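Local coordinates for UPF0342 protein yheA (Bacillus subtilis, PDB 2OEE) that is of unknown function but belongs to the UPF0342 family of all-helical proteins, related in sequence to the YlbF/YmcA competence regulators, at residues Asn27-Val32 and Ser84-Ala89; Lys39-Asn44 and Val74-Gln79. All blocks are in the same frame, centred on the assembly; numbering follows the deposited sequence.

Contact 1 (Asn27-Val32 and Ser84-Ala89); sequences NLYDEV and SQLMEA
This is an apolar, roughly antiparallel helix-helix packing, in which L28 of helix 20-34 meets L86 of helix 81-104 in an all-helical YlbF/YmcA-type fold. The axes of the two short segments come within 9.3 Å and run at 149° to each other. The two leucines lie directly across from one another, with CA atoms 5.4 Å apart. In L28, CG stands anti to the carbonyl carbon (chi1 -81°), beside the backbone N. From there CD1 and CD2 reach different atoms of helix 81-104. CD1 sits 3.7 Å from A89 CB and also touches the backbone oxygen of Q85. CD2 lies by Q85 CB, the two side chains crossing at about a right angle. The amide of Q85 turns to its own helix, where OE1 takes a hydrogen bond from K82 and NE2 is hydrogen-bonded to E81 OE2. An alanine here would probably open a gap beside A89 and Q85, since CG, CD1 and CD2 would be gone. L86 in turn reaches between Y29 and V32. Y112 of the second subunit touches both Y29 and L86, which brings this contact to the dimer interface. L86 CD1 lies 3.8 Å from the backbone N of Y29, and L86 CD2 is 3.8 Å from V32 CG2.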
loop_
_atom_site.group_PDB
_atom_site.type_symbol
_atom_site.label_atom_id
_atom_site.label_comp_id
_atom_site.label_asym_id
_atom_site.label_seq_id
_atom_site.Cartn_x
_atom_site.Cartn_y
_atom_site.Cartn_z
ATOM N N ASN A 27 22.249 -4.651 -2.541
ATOM C CA ASN A 27 23.547 -4.727 -3.234
ATOM C C ASN A 27 23.696 -3.704 -4.368
ATOM O O ASN A 27 24.755 -3.067 -4.504
ATOM C CB ASN A 27 23.869 -6.162 -3.677
ATOM C CG ASN A 27 24.190 -7.073 -2.488
ATOM O OD1 ASN A 27 24.548 -6.599 -1.404
ATOM N ND2 ASN A 27 24.047 -8.371 -2.681
ATOM N N LEU A 28 22.637 -3.529 -5.156
ATOM C CA LEU A 28 22.607 -2.518 -6.224
ATOM C C LEU A 28 22.704 -1.100 -5.671
ATOM O O LEU A 28 23.393 -0.235 -6.231
ATOM C CB LEU A 28 21.313 -2.648 -7.051
ATOM C CG LEU A 28 21.351 -3.741 -8.116
ATOM C CD1 LEU A 28 19.964 -4.018 -8.669
ATOM C CD2 LEU A 28 22.326 -3.324 -9.240
ATOM N N TYR A 29 21.981 -0.856 -4.580
ATOM C CA TYR A 29 21.998 0.428 -3.931
ATOM C C TYR A 29 23.415 0.767 -3.442
ATOM O O TYR A 29 23.887 1.880 -3.640
ATOM C CB TYR A 29 20.986 0.440 -2.774
ATOM C CG TYR A 29 20.869 1.764 -2.093
ATOM C CD1 TYR A 29 20.019 2.741 -2.583
ATOM C CD2 TYR A 29 21.625 2.053 -0.951
ATOM C CE1 TYR A 29 19.905 3.972 -1.950
ATOM C CE2 TYR A 29 21.522 3.290 -0.313
ATOM C CZ TYR A 29 20.660 4.235 -0.830
ATOM O OH TYR A 29 20.535 5.461 -0.233
ATOM N N ASP A 30 24.073 -0.201 -2.810
ATOM C CA ASP A 30 25.429 -0.016 -2.281
ATOM C C ASP A 30 26.453 0.142 -3.413
ATOM O O ASP A 30 27.364 0.946 -3.310
ATOM C CB ASP A 30 25.821 -1.215 -1.427
ATOM C CG ASP A 30 25.071 -1.256 -0.094
ATOM O OD1 ASP A 30 24.434 -0.256 0.269
ATOM O OD2 ASP A 30 25.119 -2.307 0.561
ATOM N N GLU A 31 26.266 -0.630 -4.482
ATOM C CA GLU A 31 27.103 -0.567 -5.673
ATOM C C GLU A 31 27.048 0.807 -6.329
ATOM O O GLU A 31 28.099 1.400 -6.652
ATOM C CB GLU A 31 26.700 -1.664 -6.653
ATOM C CG GLU A 31 27.681 -1.852 -7.751
ATOM C CD GLU A 31 27.262 -2.886 -8.756
ATOM O OE1 GLU A 31 26.365 -3.722 -8.457
ATOM O OE2 GLU A 31 27.854 -2.844 -9.855
ATOM N N VAL A 32 25.833 1.337 -6.487
ATOM C CA VAL A 32 25.650 2.686 -7.000
ATOM C C VAL A 32 26.289 3.726 -6.073
ATOM O O VAL A 32 26.957 4.667 -6.543
ATOM C CB VAL A 32 24.144 2.990 -7.321
ATOM C CG1 VAL A 32 23.889 4.470 -7.506
ATOM C CG2 VAL A 32 23.710 2.232 -8.603
ATOM N N SER A 84 20.198 2.141 -13.912
ATOM C CA SER A 84 18.930 1.661 -14.481
ATOM C C SER A 84 18.523 0.352 -13.834
ATOM O O SER A 84 17.341 0.139 -13.611
ATOM C CB SER A 84 19.031 1.438 -15.997
ATOM O OG SER A 84 19.163 2.689 -16.646
ATOM N N GLN A 85 19.512 -0.501 -13.566
ATOM C CA GLN A 85 19.305 -1.791 -12.864
ATOM C C GLN A 85 18.775 -1.593 -11.444
ATOM O O GLN A 85 17.869 -2.305 -11.007
ATOM C CB GLN A 85 20.591 -2.621 -12.844
ATOM C CG GLN A 85 20.984 -3.180 -14.232
ATOM C CD GLN A 85 22.224 -4.047 -14.227
ATOM O OE1 GLN A 85 22.715 -4.481 -13.177
ATOM N NE2 GLN A 85 22.768 -4.285 -15.415
ATOM N N LEU A 86 19.359 -0.631 -10.727
ATOM C CA LEU A 86 18.840 -0.225 -9.419
ATOM C C LEU A 86 17.385 0.294 -9.504
ATOM O O LEU A 86 16.531 -0.120 -8.706
ATOM C CB LEU A 86 19.779 0.817 -8.759
ATOM C CG LEU A 86 19.258 1.527 -7.494
ATOM C CD1 LEU A 86 18.931 0.501 -6.365
ATOM C CD2 LEU A 86 20.263 2.583 -7.029
HETATM N N MSE A 87 17.108 1.175 -10.461
HETATM C CA MSE A 87 15.771 1.727 -10.661
HETATM C C MSE A 87 14.772 0.639 -11.042
HETATM O O MSE A 87 13.631 0.644 -10.565
HETATM C CB MSE A 87 15.774 2.874 -11.688
HETATM C CG MSE A 87 16.489 4.156 -11.152
HETATM SE SE MSE A 87 16.553 5.512 -12.364
HETATM C CE MSE A 87 14.814 5.897 -12.596
ATOM N N GLU A 88 15.217 -0.308 -11.868
ATOM C CA GLU A 88 14.387 -1.470 -12.195
ATOM C C GLU A 88 14.104 -2.323 -10.951
ATOM O O GLU A 88 12.950 -2.734 -10.738
ATOM C CB GLU A 88 15.032 -2.290 -13.312
ATOM C CG GLU A 88 14.881 -1.645 -14.714
ATOM C CD GLU A 88 15.813 -2.238 -15.792
ATOM O OE1 GLU A 88 16.850 -2.851 -15.464
ATOM O OE2 GLU A 88 15.520 -2.060 -16.991
ATOM N N ALA A 89 15.138 -2.603 -10.149
ATOM C CA ALA A 89 14.946 -3.314 -8.868
ATOM C C ALA A 89 14.014 -2.573 -7.906
ATOM O O ALA A 89 13.191 -3.220 -7.238
ATOM C CB ALA A 89 16.279 -3.643 -8.194
#

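Contact 2 (Lys39-Asn44 and Val74-Gln79); sequences KRMFEN and VALVQQ
M41, a selenomethionine, overlaps the side chain of L76 with its terminal methyl. CE reaches L76 CD1 at 3.3 Å, a tight distance for two carbons. The same CE of M41 also lies 3.7 Å from the backbone oxygen of L76. The chain of M41 leaves with CG anti to the carbonyl carbon and bends at its last torsion (chi3 64°), which places CE against the leucine. V77 makes the second part of the contact. Its CG1 packs on the backbone of M41, 3.5 Å from M41 O, and approaches M41 CB at 4.2 Å. The two helices, 36-48 and 70-78, form a roughly antiparallel pair within the all-helical YlbF/YmcA-type fold, with an angle of 148° between their directions. The axes of the two short segments are 9.6 Å apart at closest approach. Helix 81-104 packs against both members of this pair: M41 touches I83, and V77 touches M87. F42 points away from 74-79 and packs on Y29 and V32 of helix 20-34. V77 also reaches F45, one turn on from M41 in helix 36-48. N44 comes in at the margin, where its OD1 lies 4.2 Å from L76 CD2.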
loop_
_atom_site.group_PDB
_atom_site.type_symbol
_atom_site.label_atom_id
_atom_site.label_comp_id
_atom_site.label_asym_id
_atom_site.label_seq_id
_atom_site.Cartn_x
_atom_site.Cartn_y
_atom_site.Cartn_z
ATOM N N LYS A 39 26.639 7.634 -7.949
ATOM C CA LYS A 39 26.037 8.155 -6.716
ATOM C C LYS A 39 25.499 9.549 -6.962
ATOM O O LYS A 39 24.319 9.816 -6.673
ATOM C CB LYS A 39 27.050 8.173 -5.564
ATOM C CG LYS A 39 26.467 8.656 -4.205
ATOM C CD LYS A 39 27.614 8.791 -3.200
ATOM C CE LYS A 39 27.127 8.836 -1.748
ATOM N NZ LYS A 39 26.615 10.162 -1.455
ATOM N N ARG A 40 26.339 10.432 -7.518
ATOM C CA ARG A 40 25.941 11.820 -7.814
ATOM C C ARG A 40 24.743 11.945 -8.759
ATOM O O ARG A 40 23.840 12.746 -8.521
ATOM C CB ARG A 40 27.123 12.661 -8.343
ATOM C CG ARG A 40 26.742 14.113 -8.639
ATOM C CD ARG A 40 27.886 14.932 -9.275
ATOM N NE ARG A 40 29.159 14.712 -8.599
ATOM C CZ ARG A 40 30.343 14.898 -9.176
ATOM N NH1 ARG A 40 30.396 15.286 -10.429
ATOM N NH2 ARG A 40 31.455 14.656 -8.499
HETATM N N MSE A 41 24.729 11.153 -9.826
HETATM C CA MSE A 41 23.622 11.167 -10.769
HETATM C C MSE A 41 22.319 10.665 -10.114
HETATM O O MSE A 41 21.260 11.259 -10.305
HETATM C CB MSE A 41 23.965 10.296 -11.991
HETATM C CG MSE A 41 25.129 10.841 -12.816
HETATM SE SE MSE A 41 25.799 9.492 -14.090
HETATM C CE MSE A 41 24.230 9.322 -15.185
ATOM N N PHE A 42 22.416 9.568 -9.374
ATOM C CA PHE A 42 21.241 8.964 -8.723
ATOM C C PHE A 42 20.687 9.922 -7.648
ATOM O O PHE A 42 19.471 10.119 -7.542
ATOM C CB PHE A 42 21.604 7.608 -8.118
ATOM C CG PHE A 42 20.420 6.866 -7.485
ATOM C CD1 PHE A 42 19.382 6.381 -8.271
ATOM C CD2 PHE A 42 20.389 6.637 -6.115
ATOM C CE1 PHE A 42 18.293 5.681 -7.694
ATOM C CE2 PHE A 42 19.314 5.930 -5.520
ATOM C CZ PHE A 42 18.269 5.456 -6.320
ATOM N N GLU A 43 21.585 10.542 -6.890
ATOM C CA GLU A 43 21.184 11.520 -5.868
ATOM C C GLU A 43 20.512 12.766 -6.446
ATOM O O GLU A 43 19.497 13.212 -5.921
ATOM C CB GLU A 43 22.351 11.879 -4.950
ATOM C CG GLU A 43 22.655 10.768 -3.962
ATOM C CD GLU A 43 23.827 11.074 -3.053
ATOM O OE1 GLU A 43 24.528 12.081 -3.280
ATOM O OE2 GLU A 43 24.064 10.279 -2.124
ATOM N N ASN A 44 21.058 13.315 -7.530
ATOM C CA ASN A 44 20.457 14.483 -8.177
ATOM C C ASN A 44 19.077 14.160 -8.773
ATOM O O ASN A 44 18.170 15.003 -8.777
ATOM C CB ASN A 44 21.407 15.062 -9.239
ATOM C CG ASN A 44 20.748 16.133 -10.103
ATOM O OD1 ASN A 44 20.547 15.934 -11.303
ATOM N ND2 ASN A 44 20.416 17.273 -9.498
ATOM N N VAL A 74 15.384 12.214 -15.574
ATOM C CA VAL A 74 15.106 10.787 -15.738
ATOM C C VAL A 74 15.909 10.206 -16.912
ATOM O O VAL A 74 16.400 9.082 -16.831
ATOM C CB VAL A 74 13.586 10.492 -15.873
ATOM C CG1 VAL A 74 13.318 8.979 -15.869
ATOM C CG2 VAL A 74 12.813 11.156 -14.743
ATOM N N ALA A 75 16.079 10.996 -17.973
ATOM C CA ALA A 75 16.891 10.600 -19.136
ATOM C C ALA A 75 18.370 10.469 -18.818
ATOM O O ALA A 75 19.010 9.512 -19.256
ATOM C CB ALA A 75 16.682 11.565 -20.307
ATOM N N LEU A 76 18.922 11.436 -18.088
ATOM C CA LEU A 76 20.275 11.325 -17.545
ATOM C C LEU A 76 20.482 9.928 -16.969
ATOM O O LEU A 76 21.335 9.174 -17.452
ATOM C CB LEU A 76 20.542 12.408 -16.470
ATOM C CG LEU A 76 21.795 12.416 -15.554
ATOM C CD1 LEU A 76 23.129 12.255 -16.305
ATOM C CD2 LEU A 76 21.833 13.687 -14.668
ATOM N N VAL A 77 19.681 9.566 -15.972
ATOM C CA VAL A 77 19.946 8.352 -15.205
ATOM C C VAL A 77 19.628 7.059 -15.935
ATOM O O VAL A 77 20.315 6.065 -15.741
ATOM C CB VAL A 77 19.264 8.353 -13.814
ATOM C CG1 VAL A 77 19.948 9.337 -12.916
ATOM C CG2 VAL A 77 17.762 8.660 -13.920
ATOM N N GLN A 78 18.600 7.065 -16.773
ATOM C CA GLN A 78 18.267 5.861 -17.531
ATOM C C GLN A 78 19.339 5.423 -18.532
ATOM O O GLN A 78 19.448 4.238 -18.856
ATOM C CB GLN A 78 16.894 6.003 -18.184
ATOM C CG GLN A 78 15.825 5.868 -17.136
ATOM C CD GLN A 78 14.435 5.869 -17.698
ATOM O OE1 GLN A 78 14.211 6.232 -18.863
ATOM N NE2 GLN A 78 13.473 5.466 -16.866
ATOM N N GLN A 79 20.162 6.369 -18.986
ATOM C CA GLN A 79 21.265 6.039 -19.894
ATOM C C GLN A 79 22.457 5.367 -19.205
ATOM O O GLN A 79 23.397 4.957 -19.876
ATOM C CB GLN A 79 21.730 7.270 -20.694
ATOM C CG GLN A 79 22.677 8.189 -19.934
ATOM C CD GLN A 79 23.652 8.958 -20.839
ATOM O OE1 GLN A 79 23.794 8.678 -22.051
ATOM N NE2 GLN A 79 24.339 9.915 -20.248
#

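Both contacts are apolar packings of roughly antiparallel helices with very similar crossing angles. They share no helix, but helices 20-34 and 36-48 follow each other, as do 70-78 and 81-104. Contact 1 lies nearer the centre of the chain, is touched by the second subunit, and none of its touching residues is exposed. Contact 2 lies farther out, with L76 and N44 on the surface, and it buries about a fifth less area. Contact 1 spreads over two leucines, a valine, an alanine and parts of Y29 and Q85, whereas contact 2 depends on one selenomethionine and two aliphatic partners. Contact 2 is nested in the loop that contact 1 closes. The two meet where L86 CD2 lies 3.6 Å from F42 CZ.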